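Local coordinates for mandelate racemase/muconate lactonizing enzyme family protein (Bradyrhizobium sp. ORS 278, PDB 3TOY) that belongs to the mandelate racemase/muconate lactonizing enzyme family of the enolase superfamily, whose members carry a metal-binding barrel domain, at residues Gly164-Arg169 and Arg185-Lys190; Tyr160-Val165 and Glu341-Ala346. One frame throughout, in Å; residues are numbered along the deposited sequence.

Contact 1 (Gly164-Arg169 and Arg185-Lys190); sequences GVLDAR and RAIKSK. With ACT (acetate ion), chain F.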
loop_
_atom_site.group_PDB
_atom_site.type_symbol
_atom_site.label_atom_id
_atom_site.label_comp_id
_atom_site.label_asym_id
_atom_site.label_seq_id
_atom_site.Cartn_x
_atom_site.Cartn_y
_atom_site.Cartn_z
ATOM N N GLY A 164 -9.980 40.135 -0.099
ATOM C CA GLY A 164 -8.993 39.936 0.947
ATOM C C GLY A 164 -9.764 39.653 2.217
ATOM O O GLY A 164 -10.891 39.172 2.165
ATOM N N VAL A 165 -9.162 39.925 3.366
ATOM C CA VAL A 165 -9.881 39.772 4.626
ATOM C C VAL A 165 -11.125 40.661 4.598
ATOM O O VAL A 165 -11.045 41.839 4.245
ATOM C CB VAL A 165 -8.995 40.173 5.822
ATOM C CG1 VAL A 165 -9.796 40.147 7.129
ATOM C CG2 VAL A 165 -7.757 39.270 5.894
ATOM N N LEU A 166 -12.272 40.089 4.937
ATOM C CA LEU A 166 -13.517 40.844 5.006
ATOM C C LEU A 166 -13.951 41.089 6.440
ATOM O O LEU A 166 -13.551 40.386 7.368
ATOM C CB LEU A 166 -14.646 40.117 4.257
ATOM C CG LEU A 166 -14.610 40.151 2.725
ATOM C CD1 LEU A 166 -15.551 39.115 2.150
ATOM C CD2 LEU A 166 -14.945 41.549 2.191
ATOM N N ASP A 167 -14.794 42.101 6.601
ATOM C CA ASP A 167 -15.501 42.340 7.847
ATOM C C ASP A 167 -16.969 42.556 7.484
ATOM O O ASP A 167 -17.292 43.482 6.731
ATOM C CB ASP A 167 -14.907 43.564 8.559
ATOM C CG ASP A 167 -15.688 43.952 9.801
ATOM O OD1 ASP A 167 -16.087 43.050 10.568
ATOM O OD2 ASP A 167 -15.907 45.165 10.000
ATOM N N ALA A 168 -17.854 41.693 7.976
ATOM C CA ALA A 168 -19.274 41.810 7.642
ATOM C C ALA A 168 -19.831 43.223 7.906
ATOM O O ALA A 168 -20.574 43.762 7.088
ATOM C CB ALA A 168 -20.108 40.746 8.368
ATOM N N ARG A 169 -19.474 43.824 9.037
ATOM C CA ARG A 169 -19.953 45.172 9.335
ATOM C C ARG A 169 -19.413 46.180 8.308
ATOM O O ARG A 169 -20.179 46.781 7.550
ATOM C CB ARG A 169 -19.562 45.583 10.760
ATOM N N ARG A 185 -23.192 34.555 -6.476
ATOM C CA ARG A 185 -23.778 33.611 -5.539
ATOM C C ARG A 185 -22.676 32.882 -4.762
ATOM O O ARG A 185 -22.923 31.863 -4.141
ATOM C CB ARG A 185 -24.651 32.590 -6.288
ATOM C CG ARG A 185 -25.929 33.165 -6.920
ATOM C CD ARG A 185 -26.993 33.527 -5.874
ATOM N NE ARG A 185 -26.869 34.913 -5.422
ATOM C CZ ARG A 185 -27.594 35.929 -5.891
ATOM N NH1 ARG A 185 -28.523 35.721 -6.819
ATOM N NH2 ARG A 185 -27.393 37.157 -5.428
ATOM N N ALA A 186 -21.462 33.421 -4.813
ATOM C CA ALA A 186 -20.311 32.832 -4.139
ATOM C C ALA A 186 -19.284 33.928 -3.870
ATOM O O ALA A 186 -19.024 34.757 -4.746
ATOM C CB ALA A 186 -19.713 31.718 -5.012
ATOM N N ILE A 187 -18.722 33.929 -2.655
ATOM C CA ILE A 187 -17.763 34.924 -2.169
ATOM C C ILE A 187 -16.563 34.216 -1.525
ATOM O O ILE A 187 -16.756 33.297 -0.734
ATOM C CB ILE A 187 -18.390 35.785 -1.047
ATOM C CG1 ILE A 187 -19.632 36.528 -1.566
ATOM C CG2 ILE A 187 -17.397 36.793 -0.532
ATOM C CD1 ILE A 187 -19.290 37.537 -2.642
ATOM N N LYS A 188 -15.346 34.657 -1.834
ATOM C CA LYS A 188 -14.154 34.133 -1.153
ATOM C C LYS A 188 -13.505 35.216 -0.315
ATOM O O LYS A 188 -13.390 36.366 -0.750
ATOM C CB LYS A 188 -13.133 33.573 -2.141
ATOM C CG LYS A 188 -11.891 32.931 -1.450
ATOM C CD LYS A 188 -11.106 32.098 -2.450
ATOM C CE LYS A 188 -10.224 32.955 -3.341
ATOM N NZ LYS A 188 -9.455 32.132 -4.313
ATOM N N SER A 189 -13.094 34.855 0.896
ATOM C CA SER A 189 -12.314 35.759 1.721
ATOM C C SER A 189 -11.032 35.076 2.234
ATOM O O SER A 189 -10.779 33.910 1.903
ATOM C CB SER A 189 -13.160 36.267 2.878
ATOM O OG SER A 189 -12.504 37.356 3.514
ATOM N N LYS A 190 -10.238 35.805 3.024
ATOM C CA LYS A 190 -8.916 35.333 3.457
ATOM C C LYS A 190 -8.848 35.040 4.944
ATOM O O LYS A 190 -9.484 35.715 5.771
ATOM C CB LYS A 190 -7.812 36.350 3.150
ATOM C CG LYS A 190 -7.797 36.928 1.761
ATOM C CD LYS A 190 -7.477 35.903 0.722
ATOM C CE LYS A 190 -6.661 36.498 -0.430
ATOM N NZ LYS A 190 -6.735 35.520 -1.572
HETATM C C ACT F . -4.096 35.175 -4.092
HETATM O O ACT F . -4.713 35.368 -5.169
HETATM O OXT ACT F . -4.622 34.379 -3.285
HETATM C CH3 ACT F . -2.793 35.856 -3.772
#
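K190 bends its side chain under the backbone of G164, bringing CG to 3.3 Å from G164 CA. Its CG lies anti to its own carbonyl carbon, which directs the aliphatic part of the chain against the G164-V165 peptide. The methylene thus rests on the G164 main chain, with CG close to the carbonyl carbon as well as to CA. Further bends at chi2 and chi3 lead the lysine tip away from the 164-169 segment, where NZ donates a hydrogen bond to OXT of an acetate ion at 2.9 Å. NZ is also hydrogen-bonded to D219, a ligand of a bound calcium ion together with E245 and E271, and H321 and N221 hold the same acetate.

The two segments belong to a beta-alpha-beta unit of the barrel domain: strand 157-162 runs out through 164-167 into helix 168-181, and the chain returns along strand 186-190, parallel to the first. Just before the helix D167 takes the N-cap position, its OD2 accepting a hydrogen bond from D170 N.

S189 supplies the polar link between turn and strand. Its hydroxyl, anti to the backbone N (chi1 -168°), donates to G164 O at 2.8 Å. The C=O...OG angle is 140°, and OG lies 23° outside the carbonyl plane. The small serine thus ties down a buried carbonyl where the chain turns, and L166 N is 3.1 Å from the same OG.

L166 covers this polar spot with hydrocarbon. Its CB and CG both stand 3.6 Å from S189 OG, while CD1 reaches further along the strand to I187 CG2 at 4.0 Å. A branched aliphatic residue fits here because I187 and L166 both continue into apolar packing against helix 196-210, through L210 and L206 respectively.

Contact 2 (Tyr160-Val165 and Glu341-Ala346); sequences YDSYGV and EVLDFA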
loop_
_atom_site.group_PDB
_atom_site.type_symbol
_atom_site.label_atom_id
_atom_site.label_comp_id
_atom_site.label_asym_id
_atom_site.label_seq_id
_atom_site.Cartn_x
_atom_site.Cartn_y
_atom_site.Cartn_z
ATOM N N TYR A 160 -17.063 33.486 -8.721
ATOM C CA TYR A 160 -17.136 33.995 -7.368
ATOM C C TYR A 160 -16.294 35.237 -7.241
ATOM O O TYR A 160 -15.319 35.432 -7.971
ATOM C CB TYR A 160 -16.700 32.965 -6.318
ATOM C CG TYR A 160 -15.244 32.566 -6.392
ATOM C CD1 TYR A 160 -14.271 33.265 -5.672
ATOM C CD2 TYR A 160 -14.844 31.469 -7.154
ATOM C CE1 TYR A 160 -12.938 32.904 -5.729
ATOM C CE2 TYR A 160 -13.506 31.107 -7.233
ATOM C CZ TYR A 160 -12.569 31.818 -6.503
ATOM O OH TYR A 160 -11.261 31.428 -6.550
ATOM N N ASP A 161 -16.680 36.070 -6.279
ATOM C CA ASP A 161 -16.029 37.349 -6.071
ATOM C C ASP A 161 -14.945 37.213 -5.000
ATOM O O ASP A 161 -15.211 36.811 -3.868
ATOM C CB ASP A 161 -17.087 38.387 -5.651
ATOM C CG ASP A 161 -16.722 39.806 -6.065
ATOM O OD1 ASP A 161 -15.708 40.000 -6.778
ATOM O OD2 ASP A 161 -17.467 40.734 -5.677
ATOM N N SER A 162 -13.725 37.563 -5.369
ATOM C CA SER A 162 -12.577 37.220 -4.579
ATOM C C SER A 162 -12.064 38.426 -3.804
ATOM O O SER A 162 -11.586 39.394 -4.397
ATOM C CB SER A 162 -11.509 36.628 -5.514
ATOM O OG SER A 162 -10.434 36.065 -4.794
ATOM N N TYR A 163 -12.146 38.347 -2.480
ATOM C CA TYR A 163 -11.748 39.434 -1.602
ATOM C C TYR A 163 -10.546 39.104 -0.721
ATOM O O TYR A 163 -10.131 37.945 -0.606
ATOM C CB TYR A 163 -12.925 39.817 -0.715
ATOM C CG TYR A 163 -14.074 40.444 -1.480
ATOM C CD1 TYR A 163 -14.106 41.817 -1.722
ATOM C CD2 TYR A 163 -15.133 39.679 -1.932
ATOM C CE1 TYR A 163 -15.165 42.400 -2.416
ATOM C CE2 TYR A 163 -16.194 40.251 -2.630
ATOM C CZ TYR A 163 -16.203 41.612 -2.864
ATOM O OH TYR A 163 -17.256 42.183 -3.551
ATOM N N GLY A 164 -9.980 40.135 -0.099
ATOM C CA GLY A 164 -8.993 39.936 0.947
ATOM C C GLY A 164 -9.764 39.653 2.217
ATOM O O GLY A 164 -10.891 39.172 2.165
ATOM N N VAL A 165 -9.162 39.925 3.366
ATOM C CA VAL A 165 -9.881 39.772 4.626
ATOM C C VAL A 165 -11.125 40.661 4.598
ATOM O O VAL A 165 -11.045 41.839 4.245
ATOM C CB VAL A 165 -8.995 40.173 5.822
ATOM C CG1 VAL A 165 -9.796 40.147 7.129
ATOM C CG2 VAL A 165 -7.757 39.270 5.894
ATOM N N GLU A 341 -12.648 32.503 -10.969
ATOM C CA GLU A 341 -12.339 33.481 -9.922
ATOM C C GLU A 341 -12.348 34.905 -10.471
ATOM O O GLU A 341 -11.567 35.232 -11.370
ATOM C CB GLU A 341 -10.938 33.260 -9.338
ATOM C CG GLU A 341 -10.625 34.212 -8.160
ATOM C CD GLU A 341 -9.275 33.950 -7.513
ATOM O OE1 GLU A 341 -8.383 33.347 -8.166
ATOM O OE2 GLU A 341 -9.114 34.361 -6.352
ATOM N N VAL A 342 -13.186 35.760 -9.902
ATOM C CA VAL A 342 -13.191 37.154 -10.350
ATOM C C VAL A 342 -12.413 38.013 -9.387
ATOM O O VAL A 342 -12.866 38.282 -8.272
ATOM C CB VAL A 342 -14.611 37.718 -10.491
ATOM C CG1 VAL A 342 -14.553 39.223 -10.829
ATOM C CG2 VAL A 342 -15.381 36.957 -11.557
ATOM N N LEU A 343 -11.213 38.391 -9.814
ATOM C CA LEU A 343 -10.395 39.406 -9.153
ATOM C C LEU A 343 -9.826 40.239 -10.297
ATOM O O LEU A 343 -9.023 39.753 -11.086
ATOM C CB LEU A 343 -9.282 38.756 -8.330
ATOM C CG LEU A 343 -8.339 39.615 -7.481
ATOM C CD1 LEU A 343 -9.039 40.808 -6.869
ATOM C CD2 LEU A 343 -7.691 38.753 -6.399
ATOM N N ASP A 344 -10.258 41.493 -10.397
ATOM C CA ASP A 344 -10.019 42.277 -11.605
ATOM C C ASP A 344 -8.833 43.233 -11.462
ATOM O O ASP A 344 -9.005 44.389 -11.064
ATOM C CB ASP A 344 -11.296 43.054 -11.955
ATOM C CG ASP A 344 -11.245 43.701 -13.331
ATOM O OD1 ASP A 344 -10.297 43.448 -14.101
ATOM O OD2 ASP A 344 -12.180 44.461 -13.648
ATOM N N PHE A 345 -7.635 42.757 -11.793
ATOM C CA PHE A 345 -6.444 43.602 -11.732
ATOM C C PHE A 345 -6.252 44.427 -13.005
ATOM O O PHE A 345 -5.648 45.506 -12.965
ATOM C CB PHE A 345 -5.167 42.777 -11.535
ATOM C CG PHE A 345 -5.026 42.155 -10.166
ATOM C CD1 PHE A 345 -4.864 42.947 -9.034
ATOM C CD2 PHE A 345 -5.005 40.770 -10.026
ATOM C CE1 PHE A 345 -4.725 42.369 -7.775
ATOM C CE2 PHE A 345 -4.857 40.175 -8.776
ATOM C CZ PHE A 345 -4.713 40.971 -7.647
ATOM N N ALA A 346 -6.730 43.905 -14.128
ATOM C CA ALA A 346 -6.407 44.486 -15.425
ATOM C C ALA A 346 -7.464 45.405 -16.042
ATOM O O ALA A 346 -7.220 45.977 -17.114
ATOM C CB ALA A 346 -6.033 43.389 -16.418
#
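Two backbone hydrogen bonds pair Y160-S162 with E341-V342 as parallel strands. V342 N donates to Y160 O at 2.9 Å, and S162 N donates to V342 O at 3.1 Å, so V342 is gripped through both its amide and its carbonyl.

A third hydrogen bond joins side chains. S162 OG, anti to its backbone N (chi1 -170°), donates to E341 OE2 at 2.7 Å. E341 OE2 accepts through its anti lone pair, the one away from OE1. OE2 also forms a salt bridge with K188, whose NZ is hydrogen-bonded to Y160 OH, while I322 N donates to OE1. Glutamate suits this buried place because its extended chain carries both oxygens to these donors, which hold them in position.

Van der Waals and CH-pi contacts accompany the bonds. The Y160 ring lies across the start of the E341 side chain: E341 CA sits over one face, 4.0 Å from the centroid and offset toward the rim, in a CH-pi contact, while E341 CG lies 3.3 Å from Y160 OH. Ring and carboxylate planes are 32° apart. Beyond the paired residues, the L343 CD1 methyl rests against the S162 carbonyl, 3.8 Å from S162 O.

Because strand 157-162 is the first of the parallel barrel strands and 340-342 the last, their pairing is the closure typical of the enolase-superfamily barrel, with E341 near the calcium site.

In the fold
From the N terminus, the chain passes through the antiparallel sheet of strands 29-47, 50-64 and 69-75 before reaching strand 157-162. Contact 2 starts on that strand, and contact 1 in the loop that follows it. Contact 1 closes the shorter loop, with 15 residues between its segments. Contact 2 closes a far longer one of 175 residues, through the remaining strands and helices of the barrel to 340-342, and contact 1 is nested within it, sharing G164 and V165 with its first segment. Strand 157-162 therefore has a parallel neighbour along each edge, 186-190 and 340-342. Between the two contacts, K188 O probably accepts a hydrogen bond from Y163 N.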